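Local coordinates for protein putative N-acetylmuramoyl-L-alanine amidase,autolysin cwp6 (Peptoclostridium difficile, PDB 5J72) that probably cleaves the bond between N-acetylmuramic acid and L-alanine in peptidoglycan, as a zinc-binding autolysin carrying cell wall-anchoring CWB2 domains, at residues A467-E477 / I607-N617; E477-T488 / F526-S534. One frame throughout, in Å; residues are numbered along the deposited sequence.

Contact 1 of 2, residues A467-E477 / I607-N617. With ZN (zinc ion), chain I.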
loop_
_atom_site.group_PDB
_atom_site.type_symbol
_atom_site.label_atom_id
_atom_site.label_comp_id
_atom_site.label_asym_id
_atom_site.label_seq_id
_atom_site.Cartn_x
_atom_site.Cartn_y
_atom_site.Cartn_z
ATOM N N ALA A 467 27.283 17.572 2.691
ATOM C CA ALA A 467 27.850 18.086 1.434
ATOM C C ALA A 467 26.784 18.200 0.340
ATOM O O ALA A 467 25.802 17.457 0.343
ATOM C CB ALA A 467 28.949 17.151 0.944
ATOM N N THR A 468 26.963 19.156 -0.594
ATOM C CA THR A 468 26.031 19.310 -1.720
ATOM C C THR A 468 26.832 19.464 -3.012
ATOM O O THR A 468 28.049 19.672 -2.968
ATOM C CB THR A 468 25.104 20.520 -1.505
ATOM O OG1 THR A 468 25.924 21.698 -1.539
ATOM C CG2 THR A 468 24.336 20.445 -0.167
ATOM N N SER A 469 26.172 19.347 -4.164
ATOM C CA SER A 469 26.870 19.468 -5.431
ATOM C C SER A 469 25.816 19.725 -6.509
ATOM O O SER A 469 24.618 19.558 -6.265
ATOM C CB SER A 469 27.615 18.171 -5.751
ATOM O OG SER A 469 26.793 17.325 -6.548
ATOM N N GLY A 470 26.276 20.131 -7.697
ATOM C CA GLY A 470 25.360 20.391 -8.790
ATOM C C GLY A 470 25.200 19.181 -9.688
ATOM O O GLY A 470 24.481 19.271 -10.681
ATOM N N LEU A 471 25.865 18.031 -9.366
ATOM C CA LEU A 471 25.710 16.822 -10.217
ATOM C C LEU A 471 24.307 16.133 -10.045
ATOM O O LEU A 471 23.614 16.313 -9.013
ATOM C CB LEU A 471 26.822 15.806 -9.909
ATOM C CG LEU A 471 28.236 16.391 -9.825
ATOM C CD1 LEU A 471 29.231 15.321 -9.332
ATOM C CD2 LEU A 471 28.683 16.895 -11.215
ATOM N N ASN A 472 23.900 15.343 -11.054
ATOM C CA ASN A 472 22.631 14.599 -11.019
ATOM C C ASN A 472 21.458 15.497 -10.732
ATOM O O ASN A 472 20.545 15.122 -9.995
ATOM C CB ASN A 472 22.673 13.441 -9.954
ATOM C CG ASN A 472 23.731 12.376 -10.260
ATOM O OD1 ASN A 472 23.866 11.388 -9.482
ATOM N ND2 ASN A 472 24.575 12.515 -11.333
ATOM N N GLY A 473 21.456 16.718 -11.350
ATOM C CA GLY A 473 20.352 17.652 -11.159
ATOM C C GLY A 473 20.325 18.303 -9.787
ATOM O O GLY A 473 19.292 18.810 -9.366
ATOM N N GLY A 474 21.476 18.330 -9.081
ATOM C CA GLY A 474 21.497 18.900 -7.736
ATOM C C GLY A 474 21.476 17.726 -6.771
ATOM O O GLY A 474 20.618 16.830 -6.850
ATOM N N ALA A 475 22.415 17.720 -5.866
ATOM C CA ALA A 475 22.517 16.621 -4.947
ATOM C C ALA A 475 22.838 17.123 -3.580
ATOM O O ALA A 475 23.667 18.050 -3.395
ATOM C CB ALA A 475 23.644 15.665 -5.427
ATOM N N GLN A 476 22.170 16.506 -2.592
ATOM C CA GLN A 476 22.388 16.819 -1.195
ATOM C C GLN A 476 22.734 15.533 -0.497
ATOM O O GLN A 476 21.975 14.561 -0.612
ATOM C CB GLN A 476 21.113 17.391 -0.573
ATOM C CG GLN A 476 20.866 18.851 -0.998
ATOM C CD GLN A 476 19.649 19.361 -0.286
ATOM O OE1 GLN A 476 18.516 19.013 -0.640
ATOM N NE2 GLN A 476 19.833 20.164 0.753
ATOM N N GLU A 477 23.842 15.510 0.251
ATOM C CA GLU A 477 24.242 14.304 0.974
ATOM C C GLU A 477 23.075 13.724 1.849
ATOM O O GLU A 477 22.879 12.490 1.871
ATOM C CB GLU A 477 25.448 14.633 1.865
ATOM C CG GLU A 477 25.963 13.424 2.667
ATOM C CD GLU A 477 27.176 13.774 3.537
ATOM O OE1 GLU A 477 27.682 12.880 4.224
ATOM O OE2 GLU A 477 27.608 14.945 3.551
ATOM N N ILE A 607 30.205 12.933 -3.621
ATOM C CA ILE A 607 28.962 13.473 -4.200
ATOM C C ILE A 607 29.228 14.643 -5.192
ATOM O O ILE A 607 28.318 15.014 -5.941
ATOM C CB ILE A 607 28.003 13.922 -3.035
ATOM C CG1 ILE A 607 26.542 13.868 -3.532
ATOM C CG2 ILE A 607 28.352 15.363 -2.520
ATOM C CD1 ILE A 607 25.571 13.944 -2.358
ATOM N N ASP A 608 30.473 15.176 -5.207
ATOM C CA ASP A 608 30.905 16.267 -6.110
ATOM C C ASP A 608 31.855 15.694 -7.173
ATOM O O ASP A 608 32.545 16.460 -7.839
ATOM C CB ASP A 608 31.631 17.404 -5.327
ATOM C CG ASP A 608 32.808 16.895 -4.481
ATOM O OD1 ASP A 608 33.564 17.736 -3.935
ATOM O OD2 ASP A 608 32.975 15.642 -4.363
ATOM N N ASN A 609 31.923 14.358 -7.339
ATOM C CA ASN A 609 32.776 13.806 -8.416
ATOM C C ASN A 609 31.862 13.213 -9.511
ATOM O O ASN A 609 31.100 12.287 -9.244
ATOM C CB ASN A 609 33.746 12.743 -7.909
ATOM C CG ASN A 609 34.550 12.173 -9.058
ATOM O OD1 ASN A 609 34.133 11.174 -9.679
ATOM N ND2 ASN A 609 35.689 12.773 -9.425
ATOM N N LYS A 610 31.931 13.744 -10.740
ATOM C CA LYS A 610 31.063 13.278 -11.829
ATOM C C LYS A 610 31.193 11.792 -12.156
ATOM O O LYS A 610 30.183 11.135 -12.416
ATOM C CB LYS A 610 31.355 14.070 -13.102
ATOM C CG LYS A 610 30.064 14.346 -13.863
ATOM C CD LYS A 610 30.249 14.317 -15.370
ATOM C CE LYS A 610 28.894 14.391 -16.005
ATOM N NZ LYS A 610 28.407 13.031 -16.326
ATOM N N SER A 611 32.406 11.261 -12.178
ATOM C CA SER A 611 32.554 9.837 -12.490
ATOM C C SER A 611 31.798 8.933 -11.422
ATOM O O SER A 611 31.092 8.001 -11.801
ATOM C CB SER A 611 34.033 9.485 -12.550
ATOM O OG SER A 611 34.206 8.090 -12.760
ATOM N N ASP A 612 31.948 9.251 -10.110
ATOM C CA ASP A 612 31.283 8.534 -9.007
ATOM C C ASP A 612 29.781 8.693 -9.118
ATOM O O ASP A 612 29.057 7.705 -9.108
ATOM C CB ASP A 612 31.747 9.095 -7.642
ATOM C CG ASP A 612 33.118 8.650 -7.195
ATOM O OD1 ASP A 612 33.536 9.034 -6.079
ATOM O OD2 ASP A 612 33.778 7.906 -7.952
ATOM N N MET A 613 29.294 9.958 -9.239
ATOM C CA MET A 613 27.852 10.252 -9.305
ATOM C C MET A 613 27.170 9.700 -10.544
ATOM O O MET A 613 25.967 9.419 -10.512
ATOM C CB MET A 613 27.628 11.770 -9.214
ATOM C CG MET A 613 28.003 12.279 -7.859
ATOM S SD MET A 613 26.770 11.634 -6.653
ATOM C CE MET A 613 27.722 10.543 -5.829
ATOM N N ASP A 614 27.929 9.538 -11.658
ATOM C CA ASP A 614 27.342 8.939 -12.867
ATOM C C ASP A 614 26.906 7.445 -12.551
ATOM O O ASP A 614 25.991 6.904 -13.182
ATOM C CB ASP A 614 28.393 8.945 -14.019
ATOM C CG ASP A 614 28.490 10.286 -14.741
ATOM O OD1 ASP A 614 27.627 11.171 -14.483
ATOM O OD2 ASP A 614 29.424 10.456 -15.558
ATOM N N LYS A 615 27.572 6.799 -11.583
ATOM C CA LYS A 615 27.204 5.434 -11.221
ATOM C C LYS A 615 26.050 5.434 -10.173
ATOM O O LYS A 615 25.587 4.357 -9.764
ATOM C CB LYS A 615 28.417 4.680 -10.655
ATOM C CG LYS A 615 29.515 4.442 -11.696
ATOM C CD LYS A 615 30.835 4.178 -11.021
ATOM C CE LYS A 615 31.954 4.111 -12.028
ATOM N NZ LYS A 615 32.447 5.480 -12.361
ATOM N N LEU A 616 25.602 6.624 -9.747
ATOM C CA LEU A 616 24.503 6.747 -8.762
ATOM C C LEU A 616 23.412 7.738 -9.247
ATOM O O LEU A 616 22.730 8.369 -8.434
ATOM C CB LEU A 616 25.071 7.263 -7.433
ATOM C CG LEU A 616 26.106 6.374 -6.818
ATOM C CD1 LEU A 616 26.938 7.168 -5.799
ATOM C CD2 LEU A 616 25.398 5.209 -6.185
ATOM N N ASN A 617 23.219 7.835 -10.557
ATOM C CA ASN A 617 22.268 8.826 -11.063
ATOM C C ASN A 617 20.828 8.337 -11.287
ATOM O O ASN A 617 20.095 8.987 -11.994
ATOM C CB ASN A 617 22.827 9.437 -12.348
ATOM C CG ASN A 617 23.074 8.446 -13.460
ATOM O OD1 ASN A 617 22.659 7.278 -13.384
ATOM N ND2 ASN A 617 23.737 8.834 -14.552
HETATM ZN ZN ZN I . 28.862 13.451 6.006
HETATM O O HOH W 1 29.653 15.523 5.238
HETATM O O HOH W 2 30.103 13.913 7.708
HETATM O O HOH W 3 30.661 12.953 4.923
#
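The flat carboxamide of Asn472 is held between CB of Asn617, over one side, and CB of Met613, lying more obliquely on the other; the carbonyl O of Met613 comes close to its outer end. The Asn617 side chain crosses it at about a right angle, the two amide planes 48° apart, and Lys621 hydrogen-bonds OD1 of Asn617. Asparagine suits this turn because it tolerates the positive phi found here more readily than most residues. The other flat group, the Glu477 carboxylate, divides its work: OE1 binds zinc at 2.2 Å, whereas OE2 accepts Ala467 N through its anti lone pair and also accepts a hydrogen bond from a zinc-bound water. Two partners on OE2 would hold the carboxylate against rotation. Residues 468-469 and 475-476 form the short arms of a beta hairpin, which is laid against the turn leading into helix 610-614. Ser469 OG joins them, donating to Ile607 O (2.8 Å) while accepting Leu471 N (3.0 Å) in an ST turn; a small hydroxyl side chain can do both at once. Ile607 spreads its two branches against the hairpin: CG2 touches Ala467 CB at 3.9 Å, and CD1, carried by CG1 anti to the backbone N (chi1 -154°), reaches Glu477 N at 3.5 Å. Farther along, Leu471 lays CD1 on the main chain at the start of the helix, 3.4 Å from Lys610 N, and against Met613 CG at 3.6 Å. Asn609 N-caps that helix, its OD1 accepting Asp612 N in the carbonyl plane at 2.9 Å.

Contact 2 of 2, residues E477-T488 / F526-S534. With ZN (zinc ion), chain I.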
loop_
_atom_site.group_PDB
_atom_site.type_symbol
_atom_site.label_atom_id
_atom_site.label_comp_id
_atom_site.label_asym_id
_atom_site.label_seq_id
_atom_site.Cartn_x
_atom_site.Cartn_y
_atom_site.Cartn_z
ATOM N N GLU A 477 23.842 15.510 0.251
ATOM C CA GLU A 477 24.242 14.304 0.974
ATOM C C GLU A 477 23.075 13.724 1.849
ATOM O O GLU A 477 22.879 12.490 1.871
ATOM C CB GLU A 477 25.448 14.633 1.865
ATOM C CG GLU A 477 25.963 13.424 2.667
ATOM C CD GLU A 477 27.176 13.774 3.537
ATOM O OE1 GLU A 477 27.682 12.880 4.224
ATOM O OE2 GLU A 477 27.608 14.945 3.551
ATOM N N LYS A 478 22.333 14.580 2.584
ATOM C CA LYS A 478 21.265 14.083 3.474
ATOM C C LYS A 478 20.183 13.281 2.728
ATOM O O LYS A 478 19.556 12.380 3.315
ATOM C CB LYS A 478 20.619 15.248 4.270
ATOM C CG LYS A 478 19.680 16.152 3.429
ATOM C CD LYS A 478 18.801 17.018 4.402
ATOM C CE LYS A 478 18.136 18.201 3.723
ATOM N NZ LYS A 478 17.056 18.754 4.630
ATOM N N LYS A 479 19.960 13.554 1.460
ATOM C CA LYS A 479 18.931 12.753 0.797
ATOM C C LYS A 479 19.537 11.451 0.187
ATOM O O LYS A 479 18.861 10.422 0.109
ATOM C CB LYS A 479 18.340 13.510 -0.354
ATOM C CG LYS A 479 17.719 14.819 0.111
ATOM C CD LYS A 479 17.320 15.639 -1.063
ATOM C CE LYS A 479 16.525 16.838 -0.596
ATOM N NZ LYS A 479 16.165 17.685 -1.749
ATOM N N TYR A 480 20.794 11.530 -0.266
ATOM C CA TYR A 480 21.385 10.338 -0.845
ATOM C C TYR A 480 21.676 9.395 0.301
ATOM O O TYR A 480 21.587 8.167 0.097
ATOM C CB TYR A 480 22.701 10.697 -1.546
ATOM C CG TYR A 480 22.480 10.989 -3.002
ATOM C CD1 TYR A 480 22.825 10.055 -3.977
ATOM C CD2 TYR A 480 21.950 12.208 -3.416
ATOM C CE1 TYR A 480 22.652 10.323 -5.321
ATOM C CE2 TYR A 480 21.773 12.489 -4.770
ATOM C CZ TYR A 480 22.129 11.543 -5.719
ATOM O OH TYR A 480 21.990 11.794 -7.066
ATOM N N THR A 481 22.015 9.938 1.504
ATOM C CA THR A 481 22.304 8.951 2.562
ATOM C C THR A 481 21.007 8.308 2.958
ATOM O O THR A 481 20.998 7.097 3.255
ATOM C CB THR A 481 22.974 9.578 3.826
ATOM O OG1 THR A 481 22.099 10.548 4.398
ATOM C CG2 THR A 481 24.289 10.255 3.504
ATOM N N LEU A 482 19.908 9.087 3.034
ATOM C CA LEU A 482 18.639 8.437 3.413
ATOM C C LEU A 482 18.187 7.347 2.372
ATOM O O LEU A 482 17.787 6.252 2.760
ATOM C CB LEU A 482 17.487 9.478 3.588
ATOM C CG LEU A 482 16.150 8.806 3.938
ATOM C CD1 LEU A 482 16.250 8.073 5.259
ATOM C CD2 LEU A 482 15.082 9.901 3.978
ATOM N N ASN A 483 18.234 7.665 1.071
ATOM C CA ASN A 483 17.819 6.672 0.045
ATOM C C ASN A 483 18.775 5.432 0.079
ATOM O O ASN A 483 18.308 4.324 -0.066
ATOM C CB ASN A 483 17.853 7.301 -1.311
ATOM C CG ASN A 483 16.773 8.361 -1.410
ATOM O OD1 ASN A 483 15.709 8.190 -0.777
ATOM N ND2 ASN A 483 17.028 9.516 -2.065
ATOM N N THR A 484 20.084 5.662 0.297
ATOM C CA THR A 484 21.016 4.532 0.365
ATOM C C THR A 484 20.676 3.672 1.597
ATOM O O THR A 484 20.559 2.445 1.505
ATOM C CB THR A 484 22.462 5.072 0.515
ATOM O OG1 THR A 484 22.756 5.855 -0.614
ATOM C CG2 THR A 484 23.501 3.881 0.622
ATOM N N ALA A 485 20.467 4.339 2.761
ATOM C CA ALA A 485 20.218 3.651 4.007
ATOM C C ALA A 485 18.924 2.879 3.991
ATOM O O ALA A 485 18.854 1.791 4.616
ATOM C CB ALA A 485 20.234 4.640 5.222
ATOM N N LEU A 486 17.915 3.369 3.337
ATOM C CA LEU A 486 16.626 2.625 3.297
ATOM C C LEU A 486 16.894 1.294 2.541
ATOM O O LEU A 486 16.363 0.254 2.932
ATOM C CB LEU A 486 15.540 3.470 2.515
ATOM C CG LEU A 486 15.029 4.642 3.471
ATOM C CD1 LEU A 486 14.317 5.759 2.603
ATOM C CD2 LEU A 486 14.049 4.092 4.566
ATOM N N ALA A 487 17.676 1.374 1.479
ATOM C CA ALA A 487 17.947 0.146 0.679
ATOM C C ALA A 487 18.797 -0.846 1.489
ATOM O O ALA A 487 18.590 -2.056 1.396
ATOM C CB ALA A 487 18.634 0.545 -0.608
ATOM N N THR A 488 19.780 -0.349 2.276
ATOM C CA THR A 488 20.547 -1.240 3.135
ATOM C C THR A 488 19.645 -1.910 4.152
ATOM O O THR A 488 19.760 -3.110 4.454
ATOM C CB THR A 488 21.610 -0.400 3.931
ATOM O OG1 THR A 488 22.444 0.240 2.980
ATOM C CG2 THR A 488 22.443 -1.305 4.925
ATOM N N PHE A 526 27.007 -0.900 14.098
ATOM C CA PHE A 526 26.425 0.404 13.821
ATOM C C PHE A 526 27.097 0.875 12.582
ATOM O O PHE A 526 28.342 0.939 12.543
ATOM C CB PHE A 526 26.684 1.350 14.999
ATOM C CG PHE A 526 26.306 2.805 14.755
ATOM C CD1 PHE A 526 27.113 3.633 13.993
ATOM C CD2 PHE A 526 25.171 3.346 15.326
ATOM C CE1 PHE A 526 26.773 4.992 13.808
ATOM C CE2 PHE A 526 24.835 4.682 15.148
ATOM C CZ PHE A 526 25.645 5.495 14.385
ATOM N N THR A 527 26.324 1.230 11.528
ATOM C CA THR A 527 26.916 1.696 10.302
ATOM C C THR A 527 26.370 3.088 9.945
ATOM O O THR A 527 25.176 3.211 9.685
ATOM C CB THR A 527 26.599 0.734 9.170
ATOM O OG1 THR A 527 27.090 -0.569 9.536
ATOM C CG2 THR A 527 27.287 1.080 7.886
ATOM N N SER A 528 27.245 4.103 9.917
ATOM C CA SER A 528 26.853 5.439 9.516
ATOM C C SER A 528 27.111 5.549 8.038
ATOM O O SER A 528 28.151 5.083 7.555
ATOM C CB SER A 528 27.630 6.468 10.354
ATOM O OG SER A 528 27.281 7.798 10.008
ATOM N N ILE A 529 26.189 6.145 7.262
ATOM C CA ILE A 529 26.327 6.206 5.830
ATOM C C ILE A 529 26.398 7.651 5.433
ATOM O O ILE A 529 25.484 8.428 5.740
ATOM C CB ILE A 529 25.101 5.483 5.145
ATOM C CG1 ILE A 529 25.196 3.954 5.450
ATOM C CG2 ILE A 529 25.125 5.658 3.609
ATOM C CD1 ILE A 529 23.976 3.161 4.967
ATOM N N HIS A 530 27.464 8.005 4.737
ATOM C CA HIS A 530 27.749 9.375 4.327
ATOM C C HIS A 530 28.246 9.447 2.877
ATOM O O HIS A 530 28.515 8.410 2.267
ATOM C CB HIS A 530 28.845 9.943 5.256
ATOM C CG HIS A 530 28.332 10.304 6.622
ATOM N ND1 HIS A 530 28.155 11.636 7.023
ATOM C CD2 HIS A 530 27.943 9.506 7.658
ATOM C CE1 HIS A 530 27.662 11.576 8.256
ATOM N NE2 HIS A 530 27.508 10.329 8.697
ATOM N N TYR A 531 28.332 10.670 2.309
ATOM C CA TYR A 531 28.885 10.875 0.964
ATOM C C TYR A 531 30.041 11.894 1.114
ATOM O O TYR A 531 29.915 12.825 1.916
ATOM C CB TYR A 531 27.813 11.368 -0.006
ATOM C CG TYR A 531 27.015 10.202 -0.545
ATOM C CD1 TYR A 531 27.299 9.652 -1.790
ATOM C CD2 TYR A 531 26.014 9.605 0.220
ATOM C CE1 TYR A 531 26.625 8.527 -2.254
ATOM C CE2 TYR A 531 25.331 8.478 -0.239
ATOM C CZ TYR A 531 25.643 7.940 -1.471
ATOM O OH TYR A 531 24.973 6.820 -1.922
ATOM N N ASN A 532 31.174 11.684 0.411
ATOM C CA ASN A 532 32.368 12.547 0.524
ATOM C C ASN A 532 32.285 13.747 -0.377
ATOM O O ASN A 532 31.373 13.859 -1.199
ATOM C CB ASN A 532 33.636 11.796 0.122
ATOM C CG ASN A 532 34.572 11.653 1.258
ATOM O OD1 ASN A 532 34.738 12.601 2.024
ATOM N ND2 ASN A 532 35.193 10.492 1.483
ATOM N N ALA A 533 33.272 14.649 -0.218
ATOM C CA ALA A 533 33.387 15.887 -1.024
ATOM C C ALA A 533 34.804 16.449 -0.825
ATOM O O ALA A 533 35.462 16.104 0.137
ATOM C CB ALA A 533 32.358 16.948 -0.563
ATOM N N SER A 534 35.243 17.283 -1.724
ATOM C CA SER A 534 36.514 17.987 -1.656
ATOM C C SER A 534 36.268 19.112 -2.685
ATOM O O SER A 534 35.943 20.228 -2.316
ATOM C CB SER A 534 37.685 17.061 -2.001
ATOM O OG SER A 534 37.627 16.482 -3.297
HETATM ZN ZN ZN I . 28.862 13.451 6.006
HETATM O O HOH W 1 29.653 15.523 5.238
HETATM O O HOH W 3 30.661 12.953 4.923
HETATM O O HOH W 2 30.103 13.913 7.708
#
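Tyr531 offers one ring face to Tyr480 and its hydroxyl to Thr484. CB of Tyr480 sits over that face, 4.0 Å from the ring centroid in a CH-pi contact, and the Tyr480 ring turns its edge to the same face in a T-shaped pair with planes at 67°. Tyr531 OH donates to Thr484 OG1 (2.7 Å). Lying anti to the carbonyl carbon (chi1 -61°), Thr484 OG1 donates to Tyr480 O (2.7 Å), a carbonyl oxygen that also accepts Thr484 N from the opposite face of its plane; accepting and donating at once suits threonine. The same rotamer leaves CG2 for the apolar Ile529 CG2. Thr481 takes the other choice: OG1, between the backbone N and the carbonyl carbon, goes to Gly459 O, and CG2 is pressed to 3.1 Å from Ile529 O, a tight fit that a small branched residue allows. Ile529 runs on past Ala485, ending with CD1 beside Thr488. At the helix start Tyr531 N bonds Glu477 OE1 nearly straight (165°), from above the carboxylate plane, which fixes this zinc ligand beside His530, whose ND1 binds zinc at 2.2 Å. A helix packed on the amidase sheet thus joins two of the three protein ligands. Helix residues 477-488 run over strand residues 526-532, the segment axes 7.6 Å apart at closest, Ala485 and Thr488 also touching strand 453-458, while Thr484 meets helix 619-637.

In the fold
Glu477 belongs to both contacts: it follows the second hairpin strand of contact 1 and begins the helix of contact 2, the contact centres being about 12 Å apart. Contact 2 adds His530 to the zinc site, with His460 as the third protein ligand and three waters completing the shell. The segments 607-617 and 526-534 are also joined directly, where Asp608 OD1 probably accepts Ser534 N at 2.8 Å and Asn532 O probably accepts Ile607 N at 2.8 Å. Well away from the metal, Leu616 O packs 3.7 Å from Tyr480 CE1. Contact 1 therefore covers the N-terminal end of helix 477-494 and the strand carrying His530, while contact 2 seats that helix on the central sheet of the amidase domain.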